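Local structure of high affinity transport system protein p37 (Mycoplasma hyorhinis, 3EKI) at residues P170-K173 and I174-I178; L261-T264 and I265-H269. The protein binds thiamine diphosphate outside the cell membrane as the lipoprotein component of a high-affinity transport system. One frame throughout, in Å; residues are numbered along the deposited sequence.

Contact 1 (P170-K173 and I174-I178)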
loop_
_atom_site.group_PDB
_atom_site.type_symbol
_atom_site.label_atom_id
_atom_site.label_comp_id
_atom_site.label_asym_id
_atom_site.label_seq_id
_atom_site.Cartn_x
_atom_site.Cartn_y
_atom_site.Cartn_z
ATOM N N PRO A 170 -13.149 16.954 -2.365
ATOM C CA PRO A 170 -11.728 16.815 -2.683
ATOM C C PRO A 170 -11.362 15.420 -3.191
ATOM O O PRO A 170 -10.467 15.302 -4.024
ATOM C CB PRO A 170 -11.023 17.070 -1.349
ATOM C CG PRO A 170 -12.067 17.023 -0.304
ATOM C CD PRO A 170 -13.386 17.317 -0.954
ATOM N N LEU A 171 -12.037 14.394 -2.721
ATOM C CA LEU A 171 -11.728 13.022 -3.144
ATOM C C LEU A 171 -12.243 12.760 -4.558
ATOM O O LEU A 171 -11.718 11.945 -5.323
ATOM C CB LEU A 171 -12.307 12.020 -2.141
ATOM C CG LEU A 171 -11.847 12.190 -0.686
ATOM C CD1 LEU A 171 -12.316 10.994 0.131
ATOM C CD2 LEU A 171 -10.340 12.393 -0.618
ATOM N N VAL A 172 -13.320 13.456 -4.915
ATOM C CA VAL A 172 -13.864 13.370 -6.260
ATOM C C VAL A 172 -12.976 14.138 -7.217
ATOM O O VAL A 172 -12.754 13.689 -8.356
ATOM C CB VAL A 172 -15.319 13.874 -6.323
ATOM C CG1 VAL A 172 -15.800 13.905 -7.764
ATOM C CG2 VAL A 172 -16.194 12.961 -5.477
ATOM N N LYS A 173 -12.441 15.261 -6.781
ATOM C CA LYS A 173 -11.509 16.034 -7.607
ATOM C C LYS A 173 -10.265 15.208 -7.923
ATOM O O LYS A 173 -9.759 15.219 -9.056
ATOM C CB LYS A 173 -11.162 17.341 -6.896
ATOM C CG LYS A 173 -12.370 18.278 -6.786
ATOM C CD LYS A 173 -11.906 19.613 -6.221
ATOM C CE LYS A 173 -12.536 19.893 -4.869
ATOM N NZ LYS A 173 -11.687 20.790 -4.035
ATOM N N ILE A 174 -9.739 14.468 -6.952
ATOM C CA ILE A 174 -8.586 13.608 -7.300
ATOM C C ILE A 174 -8.949 12.550 -8.321
ATOM O O ILE A 174 -8.226 12.216 -9.260
ATOM C CB ILE A 174 -8.002 12.957 -6.024
ATOM C CG1 ILE A 174 -7.374 13.974 -5.066
ATOM C CG2 ILE A 174 -7.005 11.890 -6.418
ATOM C CD1 ILE A 174 -7.208 13.520 -3.631
ATOM N N ALA A 175 -10.153 11.961 -8.187
ATOM C CA ALA A 175 -10.623 10.956 -9.149
ATOM C C ALA A 175 -10.685 11.567 -10.556
ATOM O O ALA A 175 -10.345 10.917 -11.547
ATOM C CB ALA A 175 -11.951 10.373 -8.727
ATOM N N LYS A 176 -11.118 12.815 -10.665
ATOM C CA LYS A 176 -11.177 13.425 -11.997
ATOM C C LYS A 176 -9.776 13.633 -12.551
ATOM O O LYS A 176 -9.593 13.474 -13.763
ATOM C CB LYS A 176 -12.009 14.706 -11.917
ATOM C CG LYS A 176 -13.475 14.373 -11.659
ATOM C CD LYS A 176 -14.335 15.570 -11.329
ATOM C CE LYS A 176 -15.815 15.264 -11.490
ATOM N NZ LYS A 176 -16.334 15.684 -12.822
ATOM N N GLU A 177 -8.799 13.926 -11.722
ATOM C CA GLU A 177 -7.411 14.057 -12.172
ATOM C C GLU A 177 -6.855 12.712 -12.610
ATOM O O GLU A 177 -6.089 12.594 -13.570
ATOM C CB GLU A 177 -6.594 14.671 -11.049
ATOM C CG GLU A 177 -6.924 16.128 -10.739
ATOM C CD GLU A 177 -6.113 16.964 -11.735
ATOM O OE1 GLU A 177 -6.627 17.228 -12.838
ATOM O OE2 GLU A 177 -4.959 17.306 -11.390
ATOM N N ILE A 178 -7.214 11.633 -11.914
ATOM C CA ILE A 178 -6.836 10.290 -12.321
ATOM C C ILE A 178 -7.414 9.974 -13.698
ATOM O O ILE A 178 -6.751 9.402 -14.562
ATOM C CB ILE A 178 -7.283 9.252 -11.277
ATOM C CG1 ILE A 178 -6.491 9.389 -9.975
ATOM C CG2 ILE A 178 -7.218 7.842 -11.814
ATOM C CD1 ILE A 178 -7.007 8.553 -8.827
#
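V172 and K176 run side by side, pointing the same way, one turn apart near the start of the alpha-helix 170-184, which packs on strand 331-337 in this member of the periplasmic-binding-protein clan. Here side chain meets side chain through aliphatic carbons alone. CG1 of V172 is anti to the backbone N (chi1 174°) and faces the stem of the lysine, 4.0 Å from K176 CE in one of the two conformers modelled for K176, so this end of the contact is less certain. Lower down, CG of K176 rests 3.4 Å from V172 O, the carbonyl that also accepts the amide hydrogen of K176 over 3.0 Å between N and O. The lysine stem thus passes beside the acceptor of a backbone bond.

Round the helix, L171 and I174 present methyl groups to each other more loosely, CD2 of L171 lying 4.5 Å from CD1 of I174. I174 CG1 sits beside the backbone N, which brings it within 3.5 Å of P170 O, the oxygen bonded by I174's own amide. L171 also touches I336, and A175 sets its single methyl against A334, so this flank of the helix rests on strand 331-337. V172 joins in, again on I336.

K173 is exposed, and its carbonyl O accepts the amide N of E177 at 3.1 Å. P170 opens the helix, and D169 OD1 accepts a hydrogen bond from the amide N of L171. E177 bends at chi2 (-84°) and sends its carboxylate into a salt bridge with K180; its CG remains 3.4 Å from K173 O.

Contact 2 (L261-T264 and I265-H269)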
loop_
_atom_site.group_PDB
_atom_site.type_symbol
_atom_site.label_atom_id
_atom_site.label_comp_id
_atom_site.label_asym_id
_atom_site.label_seq_id
_atom_site.Cartn_x
_atom_site.Cartn_y
_atom_site.Cartn_z
ATOM N N LEU A 261 -11.091 1.027 3.576
ATOM C CA LEU A 261 -11.142 2.464 3.290
ATOM C C LEU A 261 -12.326 2.784 2.387
ATOM O O LEU A 261 -12.935 3.843 2.546
ATOM C CB LEU A 261 -9.839 2.956 2.662
ATOM C CG LEU A 261 -8.667 2.944 3.651
ATOM C CD1 LEU A 261 -7.353 3.125 2.898
ATOM C CD2 LEU A 261 -8.837 4.029 4.693
ATOM N N GLU A 262 -12.608 1.898 1.445
ATOM C CA GLU A 262 -13.753 2.109 0.549
ATOM C C GLU A 262 -15.066 1.905 1.305
ATOM O O GLU A 262 -16.024 2.637 1.057
ATOM C CB GLU A 262 -13.670 1.182 -0.671
ATOM C CG GLU A 262 -12.515 1.486 -1.596
ATOM C CD GLU A 262 -11.184 0.841 -1.274
ATOM O OE1 GLU A 262 -11.067 0.162 -0.235
ATOM O OE2 GLU A 262 -10.267 1.023 -2.112
ATOM N N GLU A 263 -15.108 0.896 2.189
ATOM C CA GLU A 263 -16.290 0.721 3.032
ATOM C C GLU A 263 -16.636 2.003 3.760
ATOM O O GLU A 263 -17.794 2.439 3.827
ATOM C CB GLU A 263 -16.070 -0.417 4.036
ATOM C CG GLU A 263 -17.107 -0.494 5.162
ATOM C CD GLU A 263 -16.819 -1.699 6.020
ATOM O OE1 GLU A 263 -17.676 -2.563 6.223
ATOM O OE2 GLU A 263 -15.662 -1.800 6.510
ATOM N N THR A 264 -15.649 2.687 4.349
ATOM C CA THR A 264 -15.857 3.954 5.024
ATOM C C THR A 264 -16.451 5.019 4.098
ATOM O O THR A 264 -17.407 5.706 4.488
ATOM C CB THR A 264 -14.523 4.500 5.588
ATOM O OG1 THR A 264 -14.059 3.593 6.598
ATOM C CG2 THR A 264 -14.692 5.837 6.278
ATOM N N ILE A 265 -15.905 5.169 2.892
ATOM C CA ILE A 265 -16.482 6.157 1.967
ATOM C C ILE A 265 -17.953 5.863 1.630
ATOM O O ILE A 265 -18.785 6.775 1.623
ATOM C CB ILE A 265 -15.640 6.209 0.685
ATOM C CG1 ILE A 265 -14.200 6.714 0.915
ATOM C CG2 ILE A 265 -16.300 7.054 -0.382
ATOM C CD1 ILE A 265 -14.105 8.017 1.681
ATOM N N LEU A 266 -18.266 4.605 1.370
ATOM C CA LEU A 266 -19.622 4.158 1.047
ATOM C C LEU A 266 -20.569 4.365 2.198
ATOM O O LEU A 266 -21.708 4.798 1.994
ATOM C CB LEU A 266 -19.599 2.686 0.608
ATOM C CG LEU A 266 -18.868 2.381 -0.697
ATOM C CD1 LEU A 266 -18.884 0.902 -1.032
ATOM C CD2 LEU A 266 -19.455 3.170 -1.862
ATOM N N LYS A 267 -20.109 4.062 3.411
ATOM C CA LYS A 267 -20.915 4.345 4.587
ATOM C C LYS A 267 -21.135 5.824 4.811
ATOM O O LYS A 267 -22.257 6.245 5.155
ATOM C CB LYS A 267 -20.246 3.711 5.824
ATOM C CG LYS A 267 -21.053 3.899 7.103
ATOM C CD LYS A 267 -21.496 2.539 7.638
ATOM C CE LYS A 267 -20.400 1.835 8.421
ATOM N NZ LYS A 267 -19.815 0.666 7.699
ATOM N N ASN A 268 -20.130 6.675 4.613
ATOM C CA ASN A 268 -20.245 8.105 4.793
ATOM C C ASN A 268 -21.125 8.735 3.710
ATOM O O ASN A 268 -21.759 9.765 3.956
ATOM C CB ASN A 268 -18.870 8.769 4.800
ATOM C CG ASN A 268 -18.124 8.421 6.089
ATOM O OD1 ASN A 268 -18.732 7.885 7.019
ATOM N ND2 ASN A 268 -16.833 8.702 6.141
ATOM N N HIS A 269 -21.155 8.123 2.531
ATOM C CA HIS A 269 -21.947 8.638 1.420
ATOM C C HIS A 269 -23.396 8.169 1.507
ATOM O O HIS A 269 -24.319 8.982 1.552
ATOM C CB HIS A 269 -21.336 8.212 0.084
ATOM C CG HIS A 269 -21.918 8.920 -1.099
ATOM N ND1 HIS A 269 -21.751 10.271 -1.316
ATOM C CD2 HIS A 269 -22.668 8.465 -2.131
ATOM C CE1 HIS A 269 -22.371 10.617 -2.429
ATOM N NE2 HIS A 269 -22.936 9.540 -2.944
#
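N268 lies back along T264, its partner one turn earlier, in the last turns of the alpha-helix 256-269, which packs on strands 217-223 and 304-308 of the mixed sheet. Starting at the root of the asparagine, CB is 3.4 Å from T264 O, the same oxygen that accepts the backbone N-H of N268. The first torsion (chi1 -71°) sets CG beside the backbone N, and there the amide carbon comes closer still, 3.2 Å from T264 O. At the tip, OD1 is 3.6 Å from that oxygen. ND2 is 3.5 Å from T264 O, at an angle too poor for a hydrogen bond, and 3.6 Å from the threonine methyl CG2; its hydrogen bond goes to the terminal carboxylate oxygen OXT of K403.

T264 divides its two branches: CG2 is the one that faces the asparagine, while OG1 lies in hydrogen-bonding range of both K260 O and I402 O, which must share its single proton. Together the two residues join this helix to the C-terminal end of the chain.

On another flank E263 and K267 are also side by side, but their opposite charges stay 4.1 Å apart between OE1 and NZ, too far for a salt bridge. Each has a firmer partner, the amide of L277 for the glutamate and T275 O for the lysine. L266 packs on I219 and F306, and its CG lies 3.4 Å from E262 O.

In the fold
From the N terminus, contact 1 comes first, at the beginning of helix 170-184; the chain then runs through strand 217-223 and strand 248-250 before reaching contact 2 at the end of helix 256-269. Both are local, so neither closes a loop, and they follow in series without nesting or crossing. What they share is the mixed five-stranded sheet: 331-337, an edge strand, lies beside 217-223, so the two helices pack on neighbouring strands. With their centres about 16 Å apart, the two contacts meet directly where CD1 of L171 packs 3.8 Å from CD1 of I265. At contact 2, the side chain of L261 stands about 6 Å from the bound thiamine diphosphate.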